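Local coordinates for protein peptidase S8 and S53, subtilisin, kexin, sedolisin (Mycobacterium smegmatis, PDB 4KG7) that probably cleaves peptide bonds as a subtilisin-family serine endopeptidase, the mycosin MycP3 of the type VII (ESX-3) secretion system, at residues A14-T19 against T160-V165; G18-A23 against G89-S94; L82-A87 against A128-I133; T99-H104 against P138-R143; I176-V181 against S250-W255. All coordinates share one frame; numbering follows the deposited sequence.

Interaction 1 of 5, residues A14-T19 against T160-V165; sequences APPPGT and TLARAV
Arg163, Pro16 and Thr19 carry most of the surface shared by the N-terminal extension and helix 150-170, a helix that packs on the parallel sheet of the subtilisin fold. Residues 14-19 form no regular structure and pass over the outer side of the helix. Pro16 meets it first: its CG lies 3.8 Å from Ala162 CB, and its CB is 4.1 Å from Arg163 CG. The same ring also touches Val194 and Ala198 of helix 193-205, so it sits where two helices meet. Further along, the chain runs close to the helix backbone. Arg163 CG comes within 3.3 Å of Pro17 O, and Gly18 CA makes a CA-H...O contact of 3.4 Å with Arg163 O. The Arg163 chain turns at its third torsion (chi3 -80°), which brings NE round beside the extension instead of out along the chain. Its guanidinium also binds Glu159 in a salt bridge and the carbonyl O of Gly21, so several partners fix its orientation. Within this contact it serves Thr19: NH1 donates to Thr19 O at 2.9 Å, with NH1 57° above the carbonyl plane and the oxygen tilted 24° from the guanidinium plane.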
# COMPACT_ATOMS: atom_id res chain seq x y z
N ALA A 14 -11.38 -7.28 21.04
CA ALA A 14 -10.77 -5.95 21.12
C ALA A 14 -9.66 -5.76 20.09
O ALA A 14 -9.04 -6.71 19.66
CB ALA A 14 -10.21 -5.72 22.51
N PRO A 15 -9.42 -4.51 19.68
CA PRO A 15 -8.22 -4.30 18.90
C PRO A 15 -6.98 -4.63 19.75
O PRO A 15 -7.05 -4.58 20.98
CB PRO A 15 -8.28 -2.83 18.51
CG PRO A 15 -9.26 -2.19 19.40
CD PRO A 15 -10.14 -3.25 19.97
N PRO A 16 -5.87 -5.00 19.09
CA PRO A 16 -4.66 -5.23 19.84
C PRO A 16 -4.04 -3.90 20.28
O PRO A 16 -4.42 -2.85 19.75
CB PRO A 16 -3.77 -5.93 18.81
CG PRO A 16 -4.16 -5.27 17.54
CD PRO A 16 -5.63 -5.02 17.63
N PRO A 17 -3.09 -3.95 21.22
CA PRO A 17 -2.20 -2.81 21.45
C PRO A 17 -1.31 -2.50 20.24
O PRO A 17 -1.14 -3.36 19.36
CB PRO A 17 -1.36 -3.28 22.64
CG PRO A 17 -1.28 -4.75 22.48
CD PRO A 17 -2.63 -5.15 21.95
N GLY A 18 -0.76 -1.29 20.17
CA GLY A 18 0.17 -0.90 19.12
C GLY A 18 1.65 -1.10 19.45
O GLY A 18 2.50 -0.53 18.80
N THR A 19 1.95 -1.94 20.43
CA THR A 19 3.30 -2.31 20.81
C THR A 19 4.07 -2.73 19.58
O THR A 19 3.52 -3.44 18.72
CB THR A 19 3.24 -3.51 21.79
OG1 THR A 19 2.31 -3.21 22.85
CG2 THR A 19 4.59 -3.87 22.40
N THR A 160 1.51 -8.95 13.40
CA THR A 160 2.23 -7.68 13.44
C THR A 160 1.48 -6.59 12.68
O THR A 160 1.52 -5.42 13.09
CB THR A 160 3.65 -7.79 12.88
OG1 THR A 160 3.58 -8.30 11.55
CG2 THR A 160 4.49 -8.70 13.75
N LEU A 161 0.79 -6.96 11.59
CA LEU A 161 0.10 -5.95 10.82
C LEU A 161 -0.96 -5.26 11.71
O LEU A 161 -1.12 -4.02 11.70
CB LEU A 161 -0.59 -6.54 9.59
CG LEU A 161 -1.36 -5.51 8.77
CD1 LEU A 161 -0.47 -4.38 8.33
CD2 LEU A 161 -2.01 -6.19 7.55
N ALA A 162 -1.69 -6.07 12.50
CA ALA A 162 -2.76 -5.51 13.32
C ALA A 162 -2.19 -4.53 14.34
O ALA A 162 -2.75 -3.46 14.58
CB ALA A 162 -3.51 -6.60 14.03
N ARG A 163 -1.08 -4.92 14.98
CA ARG A 163 -0.45 -4.02 15.93
C ARG A 163 0.03 -2.75 15.23
O ARG A 163 -0.09 -1.64 15.77
CB ARG A 163 0.69 -4.71 16.66
CG ARG A 163 0.19 -5.77 17.63
CD ARG A 163 1.33 -6.24 18.53
NE ARG A 163 2.22 -7.20 17.89
CZ ARG A 163 3.55 -7.23 17.95
NH1 ARG A 163 4.28 -6.27 18.51
NH2 ARG A 163 4.19 -8.24 17.39
N ALA A 164 0.63 -2.91 14.06
CA ALA A 164 1.19 -1.76 13.34
C ALA A 164 0.12 -0.77 12.93
O ALA A 164 0.35 0.44 12.90
CB ALA A 164 1.96 -2.23 12.12
N VAL A 165 -1.05 -1.28 12.59
CA VAL A 165 -2.17 -0.43 12.20
C VAL A 165 -2.64 0.42 13.38
O VAL A 165 -2.85 1.60 13.24
CB VAL A 165 -3.32 -1.28 11.60
CG1 VAL A 165 -4.65 -0.54 11.59
CG2 VAL A 165 -2.94 -1.80 10.21

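Interaction 2 of 5, residues G18-A23 against G89-S94; sequences GTAGPA and GDYIES
One face of the Tyr91 ring is covered by the chain of residues 18-23. Ala20 CB stands 4.1 Å above the ring plane and Gly21 N 3.9 Å above it, both displaced toward the rim. CG of Tyr91 lies anti to its own carbonyl carbon (chi1 -73°), and the ring extends along the incoming chain, so that CE2 and CZ both come close to Ala20 CA. The Tyr91 side chain also touches Ile133 of the neighbouring strand and Thr160, Arg163 and Arg167 of helix 150-170. At its far end the phenol OH donates to Thr19 O at 2.9 Å, approaching from 53° above the carbonyl plane; that oxygen is also a partner of Arg163. Near the base of the ring the backbones join directly, as Gly21 N gives a hydrogen bond of 2.9 Å to Asp90 O. Pro22 then fits against the turn after strand 85-90, with its CB 3.2 Å from Tyr91 O and its CG 3.5 Å from Ile92 O. The turn itself is an Asx turn: Asp90 OD1 accepts from Ile92 N at 2.8 Å, and Asp90 OD2 is held by Thr95 and by a salt bridge to Arg134. The N-terminal extension is thus tied to the end of an edge strand of the subtilisin-fold sheet by two hydrogen bonds, one from a side chain and one from the backbone. Because both bonds end on main-chain oxygens, the polar part of the attachment draws on the backbone of residues 18-23, not on their side chains.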
# COMPACT_ATOMS: atom_id res chain seq x y z
N GLY A 18 -0.76 -1.29 20.17
CA GLY A 18 0.17 -0.90 19.12
C GLY A 18 1.65 -1.10 19.45
O GLY A 18 2.50 -0.53 18.80
N THR A 19 1.95 -1.94 20.43
CA THR A 19 3.30 -2.31 20.81
C THR A 19 4.07 -2.73 19.58
O THR A 19 3.52 -3.44 18.72
CB THR A 19 3.24 -3.51 21.79
OG1 THR A 19 2.31 -3.21 22.85
CG2 THR A 19 4.59 -3.87 22.40
N ALA A 20 5.33 -2.32 19.51
CA ALA A 20 6.18 -2.75 18.41
C ALA A 20 6.92 -4.03 18.80
O ALA A 20 6.68 -4.60 19.84
CB ALA A 20 7.14 -1.63 18.02
N GLY A 21 7.79 -4.48 17.90
CA GLY A 21 8.65 -5.64 18.14
C GLY A 21 8.10 -6.94 17.56
O GLY A 21 6.90 -7.15 17.49
N PRO A 22 8.99 -7.86 17.18
CA PRO A 22 8.54 -9.16 16.68
C PRO A 22 8.02 -10.05 17.81
O PRO A 22 8.38 -9.85 18.96
CB PRO A 22 9.83 -9.74 16.09
CG PRO A 22 10.88 -9.19 16.97
CD PRO A 22 10.46 -7.75 17.18
N ALA A 23 7.20 -11.04 17.45
CA ALA A 23 6.65 -11.97 18.42
C ALA A 23 7.71 -12.93 18.94
O ALA A 23 7.63 -13.40 20.07
CB ALA A 23 5.48 -12.72 17.82
N GLY A 89 8.98 2.71 14.28
CA GLY A 89 9.35 1.46 14.92
C GLY A 89 9.45 0.27 13.98
O GLY A 89 9.37 0.41 12.76
N ASP A 90 9.60 -0.91 14.59
CA ASP A 90 10.08 -2.10 13.88
C ASP A 90 9.42 -3.35 14.49
O ASP A 90 9.40 -3.51 15.72
CB ASP A 90 11.61 -2.13 14.02
CG ASP A 90 12.30 -3.12 13.11
OD1 ASP A 90 11.65 -3.90 12.39
OD2 ASP A 90 13.56 -3.14 13.13
N TYR A 91 8.92 -4.22 13.62
CA TYR A 91 8.31 -5.50 14.00
C TYR A 91 9.21 -6.67 13.57
O TYR A 91 8.81 -7.81 13.73
CB TYR A 91 6.92 -5.65 13.37
CG TYR A 91 5.94 -4.74 14.06
CD1 TYR A 91 5.87 -3.39 13.72
CD2 TYR A 91 5.16 -5.20 15.09
CE1 TYR A 91 4.99 -2.53 14.39
CE2 TYR A 91 4.29 -4.35 15.76
CZ TYR A 91 4.21 -3.02 15.40
OH TYR A 91 3.37 -2.16 16.08
N ILE A 92 10.43 -6.36 13.11
CA ILE A 92 11.39 -7.38 12.62
C ILE A 92 12.61 -7.41 13.54
O ILE A 92 12.86 -8.41 14.21
CB ILE A 92 11.78 -7.14 11.15
CG1 ILE A 92 10.56 -7.27 10.23
CG2 ILE A 92 12.85 -8.13 10.73
CD1 ILE A 92 9.99 -8.67 10.08
N GLU A 93 13.34 -6.30 13.59
CA GLU A 93 14.40 -6.09 14.56
C GLU A 93 13.92 -5.04 15.57
O GLU A 93 12.71 -4.89 15.78
CB GLU A 93 15.70 -5.67 13.87
CG GLU A 93 16.21 -6.64 12.80
CD GLU A 93 17.50 -6.19 12.17
OE1 GLU A 93 17.50 -5.14 11.50
OE2 GLU A 93 18.53 -6.89 12.34
N SER A 94 14.86 -4.28 16.14
CA SER A 94 14.53 -3.26 17.15
C SER A 94 14.96 -1.88 16.69
O SER A 94 15.28 -0.99 17.51
CB SER A 94 15.18 -3.61 18.49
OG SER A 94 16.59 -3.76 18.37

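Interaction 3 of 5, residues L82-A87 against A128-I133; sequences LPNVEA and ARLISI
Leu130 meets Asn84, Val85 and Leu82 as strand 129-133 runs beside strand 85-87 in the same direction, the two ends of a beta-alpha-beta crossover through helix 104-113. From Leu130 the side chain can be followed outward. CB lies 3.6 Å from Asn84 O, and CG also passes near that oxygen. The tip methyl CD1 then meets Leu82 CD2, at 3.9 Å, and Val85 CG2, at 4.1 Å, both from the same side. The same side chain packs on Ala109, Ile112 and Ala113 of the crossover helix, so it fills the layer between helix and sheet. The backbone register is kept by Leu130 N to Asn84 O, Glu86 N to Leu130 O and Ser132 N to Glu86 O. Asn84 extends this pairing. Its chi1 of 55° sets CG between the backbone N and the carbonyl carbon; ND2 donates to Ala128 O at 3.0 Å, nearly in its own amide plane, and also to Ala113 O. On the other face of the sheet Glu86 lies alongside Ile131. One amide thus links the last residue of the helix with the residue before the strand, while the meeting of Leu130 with Leu82 and Val85 is apolar.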
# COMPACT_ATOMS: atom_id res chain seq x y z
N LEU A 82 13.94 12.20 0.87
CA LEU A 82 13.05 11.83 1.96
C LEU A 82 13.59 12.32 3.30
O LEU A 82 13.99 11.54 4.15
CB LEU A 82 12.84 10.32 2.01
CG LEU A 82 12.00 9.75 0.89
CD1 LEU A 82 12.25 8.25 0.77
CD2 LEU A 82 10.51 10.10 1.06
N PRO A 83 13.59 13.65 3.49
CA PRO A 83 13.95 14.29 4.74
C PRO A 83 12.72 14.39 5.66
O PRO A 83 12.80 14.93 6.78
CB PRO A 83 14.36 15.68 4.27
CG PRO A 83 13.42 15.96 3.14
CD PRO A 83 13.22 14.63 2.45
N ASN A 84 11.56 13.93 5.18
CA ASN A 84 10.30 14.16 5.87
C ASN A 84 9.75 12.87 6.48
O ASN A 84 8.52 12.64 6.46
CB ASN A 84 9.26 14.79 4.91
CG ASN A 84 9.04 13.98 3.64
OD1 ASN A 84 9.96 13.34 3.12
ND2 ASN A 84 7.83 14.06 3.09
N VAL A 85 10.67 12.03 7.01
CA VAL A 85 10.26 10.72 7.59
C VAL A 85 10.55 10.57 9.08
O VAL A 85 11.69 10.73 9.55
CB VAL A 85 10.93 9.54 6.87
CG1 VAL A 85 10.25 8.23 7.24
CG2 VAL A 85 10.92 9.75 5.36
N GLU A 86 9.51 10.22 9.81
CA GLU A 86 9.48 10.07 11.26
C GLU A 86 9.59 8.58 11.60
O GLU A 86 9.00 7.75 10.91
CB GLU A 86 8.15 10.67 11.80
CG GLU A 86 7.86 10.44 13.29
CD GLU A 86 6.51 10.97 13.75
OE1 GLU A 86 5.80 11.64 12.96
OE2 GLU A 86 6.12 10.71 14.90
N ALA A 87 10.29 8.26 12.67
CA ALA A 87 10.40 6.89 13.14
C ALA A 87 9.08 6.37 13.67
O ALA A 87 8.46 7.04 14.51
CB ALA A 87 11.45 6.84 14.23
N ALA A 128 3.37 16.53 2.78
CA ALA A 128 2.94 15.61 3.83
C ALA A 128 4.15 15.10 4.62
O ALA A 128 5.28 15.17 4.16
CB ALA A 128 2.16 14.46 3.23
N ARG A 129 3.90 14.60 5.80
CA ARG A 129 4.94 13.96 6.60
C ARG A 129 4.69 12.48 6.59
O ARG A 129 3.56 12.04 6.47
CB ARG A 129 4.91 14.50 8.01
CG ARG A 129 5.56 15.87 8.09
CD ARG A 129 5.62 16.41 9.50
NE ARG A 129 4.29 16.56 10.12
CZ ARG A 129 3.67 15.66 10.89
NH1 ARG A 129 4.21 14.47 11.15
NH2 ARG A 129 2.48 15.97 11.40
N LEU A 130 5.76 11.71 6.68
CA LEU A 130 5.64 10.28 6.69
C LEU A 130 6.06 9.74 8.04
O LEU A 130 6.94 10.29 8.68
CB LEU A 130 6.58 9.67 5.64
CG LEU A 130 6.26 10.08 4.21
CD1 LEU A 130 7.38 9.61 3.30
CD2 LEU A 130 4.92 9.53 3.79
N ILE A 131 5.40 8.67 8.46
CA ILE A 131 5.87 7.83 9.58
C ILE A 131 6.18 6.46 8.99
O ILE A 131 5.30 5.84 8.34
CB ILE A 131 4.81 7.67 10.68
CG1 ILE A 131 4.45 9.01 11.29
CG2 ILE A 131 5.31 6.72 11.76
CD1 ILE A 131 3.16 8.97 12.07
N SER A 132 7.40 5.97 9.21
CA SER A 132 7.79 4.64 8.74
C SER A 132 7.74 3.60 9.86
O SER A 132 8.43 3.73 10.85
CB SER A 132 9.21 4.65 8.23
OG SER A 132 9.56 3.35 7.84
N ILE A 133 6.92 2.57 9.65
CA ILE A 133 6.82 1.43 10.57
C ILE A 133 7.28 0.21 9.77
O ILE A 133 6.64 -0.16 8.77
CB ILE A 133 5.37 1.21 11.05
CG1 ILE A 133 4.89 2.43 11.84
CG2 ILE A 133 5.27 -0.03 11.92
CD1 ILE A 133 3.40 2.39 12.12

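Interaction 4 of 5, residues T99-H104 against P138-R143; sequences TDCDGH and PRFAPR
Asp102 and Cys101 meet Arg139 and Phe140 where the loop leading into the helix of the probable charge-relay His104, in this subtilisin fold, approaches the small antiparallel sheet of strands 26-28 and 140-142. Charge comes first. Asp102 OD1 faces Arg139 NH1 at 3.2 Å, lying 3.2 Å above the guanidinium plane and displaced toward its rim. This salt bridge is electrostatic, since no N-H points at the oxygen, and the carboxylate and guanidinium planes are turned 72° apart. Arg139 bends at its second torsion (chi2 -67°), which turns CD back; the two side chains run past each other in opposite directions. The other oxygen, Asp102 OD2, is hydrogen-bonded to Ser137 OG, so both oxygens of the carboxylate have a partner.

Van der Waals and sulfur contacts follow. Asp102 OD1 also lies 3.2 Å from Pro138 CD. Cys101 SG, joined to Cys32 in a disulfide, lies 4.0 Å from Arg139 CG and 4.2 Å from Phe140 CE1; its approach to the Phe140 ring is oblique, a sulfur-aromatic contact with 5.4 Å to the centroid. The disulfide itself ties this loop to the segment that follows strand 26-28.

Hydrogen bonding within the loop shapes the approach to the helix. Gly103 is the N-cap residue just before it, and Asp100 forms an Asx turn. Asp100 OD1 accepts from Asp102 N at 3.0 Å and from Gly103 N at 2.9 Å, both donors reaching it from the same face of the carboxylate plane.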
# COMPACT_ATOMS: atom_id res chain seq x y z
N THR A 99 15.43 2.02 8.70
CA THR A 99 16.34 1.16 7.97
C THR A 99 15.52 0.29 7.01
O THR A 99 14.67 -0.47 7.42
CB THR A 99 17.14 0.25 8.91
OG1 THR A 99 17.94 1.05 9.79
CG2 THR A 99 18.03 -0.64 8.10
N ASP A 100 15.84 0.37 5.72
CA ASP A 100 15.17 -0.43 4.71
C ASP A 100 16.18 -1.37 4.05
O ASP A 100 16.99 -0.93 3.23
CB ASP A 100 14.56 0.52 3.69
CG ASP A 100 13.78 -0.20 2.60
OD1 ASP A 100 13.62 -1.45 2.70
OD2 ASP A 100 13.37 0.47 1.63
N CYS A 101 16.09 -2.64 4.38
CA CYS A 101 16.99 -3.68 3.87
C CYS A 101 16.49 -4.25 2.53
O CYS A 101 17.15 -5.08 1.92
CB CYS A 101 17.09 -4.78 4.95
SG CYS A 101 18.21 -6.19 4.72
N ASP A 102 15.34 -3.77 2.05
CA ASP A 102 14.66 -4.35 0.88
C ASP A 102 14.51 -3.39 -0.28
O ASP A 102 14.54 -3.79 -1.44
CB ASP A 102 13.25 -4.79 1.28
CG ASP A 102 13.26 -5.95 2.23
OD1 ASP A 102 13.26 -7.10 1.75
OD2 ASP A 102 13.31 -5.73 3.46
N GLY A 103 14.32 -2.12 0.01
CA GLY A 103 14.15 -1.10 -1.01
C GLY A 103 12.69 -0.70 -1.19
O GLY A 103 12.38 0.35 -1.79
N HIS A 104 11.79 -1.55 -0.73
CA HIS A 104 10.38 -1.44 -1.08
C HIS A 104 9.70 -0.28 -0.38
O HIS A 104 9.05 0.58 -1.00
CB HIS A 104 9.71 -2.77 -0.75
CG HIS A 104 8.33 -2.88 -1.27
ND1 HIS A 104 7.22 -2.52 -0.54
CD2 HIS A 104 7.87 -3.31 -2.47
CE1 HIS A 104 6.14 -2.69 -1.27
NE2 HIS A 104 6.50 -3.15 -2.45
N PRO A 138 11.09 -9.80 3.81
CA PRO A 138 11.44 -11.18 3.43
C PRO A 138 12.89 -11.53 3.59
O PRO A 138 13.27 -12.70 3.35
CB PRO A 138 11.06 -11.24 1.95
CG PRO A 138 11.05 -9.86 1.48
CD PRO A 138 10.76 -8.96 2.65
N ARG A 139 13.73 -10.55 3.97
CA ARG A 139 15.14 -10.82 4.22
C ARG A 139 15.36 -11.45 5.61
O ARG A 139 16.48 -11.80 5.95
CB ARG A 139 15.97 -9.54 4.13
CG ARG A 139 15.92 -8.84 2.78
CD ARG A 139 16.57 -9.65 1.70
NE ARG A 139 16.37 -9.06 0.39
CZ ARG A 139 15.21 -9.12 -0.27
NH1 ARG A 139 14.16 -9.75 0.25
NH2 ARG A 139 15.10 -8.56 -1.46
N PHE A 140 14.29 -11.53 6.41
CA PHE A 140 14.38 -12.03 7.78
C PHE A 140 13.44 -13.20 8.00
O PHE A 140 12.41 -13.35 7.33
CB PHE A 140 14.04 -10.93 8.79
CG PHE A 140 15.07 -9.86 8.86
CD1 PHE A 140 15.18 -8.92 7.85
CD2 PHE A 140 15.94 -9.78 9.95
CE1 PHE A 140 16.14 -7.93 7.90
CE2 PHE A 140 16.88 -8.76 10.00
CZ PHE A 140 17.00 -7.86 8.97
N ALA A 141 13.82 -14.04 8.95
CA ALA A 141 13.01 -15.16 9.38
C ALA A 141 13.24 -15.36 10.87
O ALA A 141 14.21 -14.86 11.42
CB ALA A 141 13.40 -16.41 8.62
N PRO A 142 12.36 -16.13 11.53
CA PRO A 142 12.60 -16.47 12.92
C PRO A 142 13.97 -17.10 13.15
O PRO A 142 14.43 -17.93 12.36
CB PRO A 142 11.49 -17.47 13.23
CG PRO A 142 10.39 -17.08 12.33
CD PRO A 142 11.06 -16.65 11.06
N ARG A 143 14.61 -16.72 14.25
CA ARG A 143 15.90 -17.27 14.60
C ARG A 143 15.77 -18.79 14.83
O ARG A 143 16.63 -19.58 14.39
CB ARG A 143 16.42 -16.57 15.85
CG ARG A 143 17.90 -16.74 16.11
CD ARG A 143 18.30 -16.00 17.38
NE ARG A 143 17.67 -16.61 18.54
CZ ARG A 143 17.39 -15.98 19.69
NH1 ARG A 143 17.71 -14.70 19.87
NH2 ARG A 143 16.80 -16.65 20.67

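Interaction 5 of 5, residues I176-V181 against S250-W255; sequences INISLV and SIPSWW
Val181 and Ile251 have the closest CA atoms of the pair, 6.0 Å apart, and Val181 CA comes within 3.9 Å of Ile251 O where the chain leaves strand 175-178 and passes the end of strand 248-251. A cis peptide bond precedes Pro252, which opens a type I beta turn ending at Trp255. The proline ring is turned toward the sheet, where Ile178 meets it. Ile178 CG2 lies 4.0 Å from Pro252 CD, and Ile178 CD1 lies 4.0 Å from Pro252 CG, so two methyls of one isoleucine touch adjoining atoms of one edge of the ring. The second torsion (chi2 168°) sets CD1 anti to CA, extended far enough to reach CG. Pro252 packs further on Leu199 of helix 193-205 and on Ala212 of strand 209-213.

This is the central part of the subtilisin fold: strand 175-178 lies in the middle of the parallel sheet, between strands 68-73 and 209-213, whereas strand 248-251 belongs to a separate small antiparallel sheet with strand 182-185. Val181 makes the second side-chain contact, with CG1 anti to its backbone N (chi1 177°) and 3.6 Å from Ser250 OG. CG1 is a methyl, so this is packing; the hydroxyl is hydrogen-bonded to Ala214 O. Between these contacts Leu180 directs its side chain away from residues 250-255, to lie against His104, a predicted charge-relay residue.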
# COMPACT_ATOMS: atom_id res chain seq x y z
N ILE A 176 -3.10 5.65 6.14
CA ILE A 176 -2.24 4.53 6.50
C ILE A 176 -2.10 3.68 5.23
O ILE A 176 -3.09 3.15 4.71
CB ILE A 176 -2.88 3.70 7.63
CG1 ILE A 176 -2.93 4.52 8.92
CG2 ILE A 176 -2.07 2.43 7.86
CD1 ILE A 176 -3.72 3.89 10.06
N ASN A 177 -0.87 3.56 4.75
CA ASN A 177 -0.54 2.87 3.51
C ASN A 177 0.03 1.49 3.78
O ASN A 177 1.02 1.35 4.52
CB ASN A 177 0.47 3.69 2.70
CG ASN A 177 0.72 3.09 1.34
OD1 ASN A 177 0.02 3.36 0.38
ND2 ASN A 177 1.70 2.22 1.27
N ILE A 178 -0.59 0.48 3.17
CA ILE A 178 -0.20 -0.91 3.33
C ILE A 178 0.04 -1.48 1.94
O ILE A 178 -0.85 -2.06 1.31
CB ILE A 178 -1.26 -1.71 4.12
CG1 ILE A 178 -1.65 -1.01 5.43
CG2 ILE A 178 -0.81 -3.14 4.37
CD1 ILE A 178 -2.87 -1.57 6.13
N SER A 179 1.27 -1.31 1.45
CA SER A 179 1.62 -1.76 0.11
C SER A 179 2.04 -3.23 0.02
O SER A 179 2.09 -3.80 -1.10
CB SER A 179 2.71 -0.87 -0.48
OG SER A 179 2.20 0.37 -0.88
N LEU A 180 2.37 -3.83 1.15
CA LEU A 180 2.62 -5.26 1.22
C LEU A 180 1.32 -6.04 1.25
O LEU A 180 0.30 -5.55 1.76
CB LEU A 180 3.47 -5.59 2.45
CG LEU A 180 4.85 -4.90 2.56
CD1 LEU A 180 5.54 -5.22 3.88
CD2 LEU A 180 5.68 -5.26 1.35
N VAL A 181 1.36 -7.25 0.71
CA VAL A 181 0.19 -8.12 0.55
C VAL A 181 0.52 -9.51 1.07
O VAL A 181 1.60 -10.05 0.78
CB VAL A 181 -0.18 -8.27 -0.95
CG1 VAL A 181 -1.35 -9.21 -1.18
CG2 VAL A 181 -0.47 -6.91 -1.56
N SER A 250 -6.92 -11.81 -0.39
CA SER A 250 -5.87 -10.79 -0.29
C SER A 250 -6.07 -9.99 0.99
O SER A 250 -7.14 -9.44 1.22
CB SER A 250 -5.93 -9.87 -1.49
OG SER A 250 -4.97 -8.83 -1.39
N ILE A 251 -5.04 -9.98 1.83
CA ILE A 251 -5.06 -9.42 3.18
C ILE A 251 -4.12 -8.21 3.23
O ILE A 251 -2.95 -8.30 2.85
CB ILE A 251 -4.62 -10.49 4.20
CG1 ILE A 251 -5.47 -11.78 4.09
CG2 ILE A 251 -4.70 -9.97 5.61
CD1 ILE A 251 -4.75 -13.02 4.54
N PRO A 252 -4.59 -7.06 3.77
CA PRO A 252 -5.88 -6.80 4.39
C PRO A 252 -7.01 -6.29 3.47
O PRO A 252 -8.07 -5.89 3.96
CB PRO A 252 -5.50 -5.73 5.42
CG PRO A 252 -4.52 -4.89 4.66
CD PRO A 252 -3.70 -5.89 3.89
N SER A 253 -6.80 -6.32 2.16
CA SER A 253 -7.81 -5.82 1.21
C SER A 253 -9.21 -6.34 1.43
O SER A 253 -10.19 -5.61 1.22
CB SER A 253 -7.42 -6.12 -0.24
OG SER A 253 -6.44 -5.21 -0.71
N TRP A 254 -9.35 -7.60 1.81
CA TRP A 254 -10.70 -8.15 1.93
C TRP A 254 -11.50 -7.56 3.07
O TRP A 254 -12.71 -7.72 3.12
CB TRP A 254 -10.69 -9.66 1.93
CG TRP A 254 -10.35 -10.29 3.22
CD1 TRP A 254 -9.38 -9.93 4.10
CD2 TRP A 254 -11.00 -11.43 3.76
NE1 TRP A 254 -9.38 -10.79 5.18
CE2 TRP A 254 -10.36 -11.72 4.99
CE3 TRP A 254 -12.05 -12.24 3.33
CZ2 TRP A 254 -10.75 -12.80 5.79
CZ3 TRP A 254 -12.45 -13.31 4.13
CH2 TRP A 254 -11.79 -13.58 5.35
N TRP A 255 -10.84 -6.80 3.95
CA TRP A 255 -11.51 -6.15 5.08
C TRP A 255 -12.25 -4.88 4.67
O TRP A 255 -12.05 -3.81 5.23
CB TRP A 255 -10.52 -5.91 6.25
CG TRP A 255 -10.40 -7.09 7.14
CD1 TRP A 255 -9.35 -7.97 7.24
CD2 TRP A 255 -11.39 -7.54 8.05
NE1 TRP A 255 -9.64 -8.93 8.19
CE2 TRP A 255 -10.89 -8.69 8.70
CE3 TRP A 255 -12.65 -7.06 8.41
CZ2 TRP A 255 -11.63 -9.38 9.65
CZ3 TRP A 255 -13.38 -7.74 9.36
CH2 TRP A 255 -12.87 -8.88 9.97

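Interactions 1 and 2 share Gly18 and Thr19 and lie 11 Å apart by their centres, joined through Arg163, whose NH2 is 2.9 Å from Gly21 O. Interaction 2 also meets interaction 3, where Tyr91 CE1 is 3.5 Å from Ile133 CG2, and interaction 4, where Ile92 CG2 is 3.4 Å from Phe140 CG. Interaction 1 reaches interaction 5 through Leu161 CD2, 4.0 Å from Pro252 CD. Of the predicted charge-relay residues, His104 belongs to interaction 4, and its ND1 is 3.7 Å from Leu180 CD2 of interaction 5. Side chain to side chain, Asp73 is about 4 Å from Leu180 and about 6 Å from Ser132 of interaction 3.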